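Local atomic coordinates of origin of replication complex subunit 1B (Arabidopsis thaliana, PDB entry 5HH7), a protein that helps the origin recognition complex bind replication origins and, through its BAH-PHD cassette, the part present here, reads the unmodified histone H3 tail. Residues L212-E216 / F224-A228. Residue numbers count along the deposited sequence, not the author numbering.
Sequences LCEYE and FKRLA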
loop_
_atom_site.group_PDB
_atom_site.type_symbol
_atom_site.label_atom_id
_atom_site.label_comp_id
_atom_site.label_asym_id
_atom_site.label_seq_id
_atom_site.Cartn_x
_atom_site.Cartn_y
_atom_site.Cartn_z
ATOM N N LEU A 212 3.332 -2.796 5.229
ATOM C CA LEU A 212 3.677 -3.816 6.205
ATOM C C LEU A 212 2.430 -4.603 6.576
ATOM O O LEU A 212 1.380 -4.016 6.830
ATOM C CB LEU A 212 4.233 -3.158 7.468
ATOM C CG LEU A 212 4.273 -4.043 8.720
ATOM C CD1 LEU A 212 5.344 -5.104 8.585
ATOM C CD2 LEU A 212 4.488 -3.206 9.988
ATOM N N CYS A 213 2.539 -5.927 6.595
ATOM C CA CYS A 213 1.488 -6.753 7.182
ATOM C C CYS A 213 2.079 -7.890 7.993
ATOM O O CYS A 213 2.756 -8.767 7.450
ATOM C CB CYS A 213 0.545 -7.319 6.124
ATOM S SG CYS A 213 -0.836 -8.258 6.834
ATOM N N GLU A 214 1.820 -7.866 9.296
ATOM C CA GLU A 214 2.277 -8.917 10.191
ATOM C C GLU A 214 1.127 -9.824 10.614
ATOM O O GLU A 214 1.326 -11.014 10.856
ATOM C CB GLU A 214 2.937 -8.308 11.431
ATOM C CG GLU A 214 3.422 -9.338 12.449
ATOM C CD GLU A 214 4.395 -8.754 13.458
ATOM O OE1 GLU A 214 4.501 -7.512 13.532
ATOM O OE2 GLU A 214 5.061 -9.539 14.168
ATOM N N TYR A 215 -0.076 -9.261 10.699
ATOM C CA TYR A 215 -1.198 -9.978 11.299
ATOM C C TYR A 215 -2.380 -10.231 10.383
ATOM O O TYR A 215 -2.729 -9.411 9.530
ATOM C CB TYR A 215 -1.723 -9.240 12.534
ATOM C CG TYR A 215 -0.686 -9.029 13.602
ATOM C CD1 TYR A 215 -0.387 -10.032 14.518
ATOM C CD2 TYR A 215 0.002 -7.827 13.692
ATOM C CE1 TYR A 215 0.567 -9.837 15.498
ATOM C CE2 TYR A 215 0.954 -7.623 14.662
ATOM C CZ TYR A 215 1.232 -8.626 15.565
ATOM O OH TYR A 215 2.186 -8.414 16.532
ATOM N N GLU A 216 -2.997 -11.384 10.604
ATOM C CA GLU A 216 -4.326 -11.669 10.111
ATOM C C GLU A 216 -5.312 -11.137 11.143
ATOM O O GLU A 216 -5.161 -11.384 12.340
ATOM C CB GLU A 216 -4.500 -13.178 9.953
ATOM C CG GLU A 216 -5.917 -13.631 9.680
ATOM C CD GLU A 216 -6.043 -15.141 9.729
ATOM O OE1 GLU A 216 -5.367 -15.820 8.925
ATOM O OE2 GLU A 216 -6.801 -15.646 10.584
ATOM N N PHE A 224 -6.372 -11.096 16.524
ATOM C CA PHE A 224 -5.205 -11.091 15.650
ATOM C C PHE A 224 -4.432 -12.395 15.732
ATOM O O PHE A 224 -4.362 -13.031 16.786
ATOM C CB PHE A 224 -4.273 -9.927 15.997
ATOM C CG PHE A 224 -4.878 -8.575 15.767
ATOM C CD1 PHE A 224 -5.579 -7.937 16.776
ATOM C CD2 PHE A 224 -4.741 -7.941 14.542
ATOM C CE1 PHE A 224 -6.139 -6.689 16.567
ATOM C CE2 PHE A 224 -5.294 -6.689 14.330
ATOM C CZ PHE A 224 -5.995 -6.064 15.342
ATOM N N LYS A 225 -3.847 -12.779 14.606
ATOM C CA LYS A 225 -2.999 -13.956 14.527
ATOM C C LYS A 225 -1.842 -13.606 13.605
ATOM O O LYS A 225 -2.027 -12.893 12.621
ATOM C CB LYS A 225 -3.792 -15.132 13.957
ATOM C CG LYS A 225 -3.049 -16.453 13.916
ATOM C CD LYS A 225 -3.959 -17.556 13.388
ATOM C CE LYS A 225 -3.250 -18.902 13.318
ATOM N NZ LYS A 225 -4.172 -19.990 12.875
ATOM N N ARG A 226 -0.647 -14.086 13.925
ATOM C CA ARG A 226 0.500 -13.844 13.058
ATOM C C ARG A 226 0.334 -14.582 11.738
ATOM O O ARG A 226 -0.109 -15.731 11.714
ATOM C CB ARG A 226 1.794 -14.293 13.734
ATOM C CG ARG A 226 2.304 -13.350 14.807
ATOM C CD ARG A 226 3.533 -13.938 15.485
ATOM N NE ARG A 226 4.180 -12.989 16.384
ATOM C CZ ARG A 226 5.266 -13.266 17.099
ATOM N NH1 ARG A 226 5.818 -14.472 17.025
ATOM N NH2 ARG A 226 5.797 -12.342 17.889
ATOM N N LEU A 227 0.678 -13.919 10.639
ATOM C CA LEU A 227 0.708 -14.581 9.341
ATOM C C LEU A 227 1.804 -15.641 9.338
ATOM O O LEU A 227 1.675 -16.683 8.692
ATOM C CB LEU A 227 0.959 -13.570 8.221
ATOM C CG LEU A 227 -0.203 -12.658 7.828
ATOM C CD1 LEU A 227 0.205 -11.772 6.664
ATOM C CD2 LEU A 227 -1.429 -13.478 7.466
ATOM N N ALA A 228 2.876 -15.359 10.073
ATOM C CA ALA A 228 4.038 -16.240 10.156
ATOM C C ALA A 228 3.665 -17.663 10.564
ATOM O O ALA A 228 3.159 -17.893 11.663
ATOM C CB ALA A 228 5.061 -15.663 11.128
HETATM O O HOH W 1 4.137 -10.336 16.673
HETATM O O HOH W 2 3.566 -12.592 11.034
#
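The last strand of the modelled chain, 223-226, lies within the BAH domain and folds back antiparallel on strand 210-218 as a beta hairpin; 224-228 meets 212-216 along the hairpin and just past its end. Phe224 turns its ring edge toward the face of Tyr215 in an offset edge-to-face pair (centroids 6.0 Å apart, planes at 76°); Tyr175 and Tyr217 extend this aromatic group. Lys225 and Glu216 form a hydrogen-bonded antiparallel pair: Lys225 N donates to Glu216 O (3.0 Å) and Glu216 N to Lys225 O (2.7 Å). Their side chains leave on the same face, but the Glu216 carboxylate turns to Arg153, a salt bridge, and Asn178. Arg226 and Tyr215 form a non-hydrogen-bonded antiparallel pair. Arg226 NE lies 4.2 Å from Glu214 OE2, beyond a salt bridge, with the oxygen well out of the guanidinium plane; water 1 joins Arg226 NE (2.7 Å), Glu214 OE2 (2.8 Å) and Tyr215 OH (2.7 Å). Leu227 N gives Glu214 O a nearly linear hydrogen bond (3.0 Å), while Leu227 CD1 packs on Cys213 SG (3.7 Å). Water 2 links Ala228 N (3.0 Å) to Glu214 O (2.7 Å). Three backbone hydrogen bonds thus fix the register; side-chain packing is aromatic at Phe224, apolar at Leu227, and the Arg226-Glu214 charges meet through water.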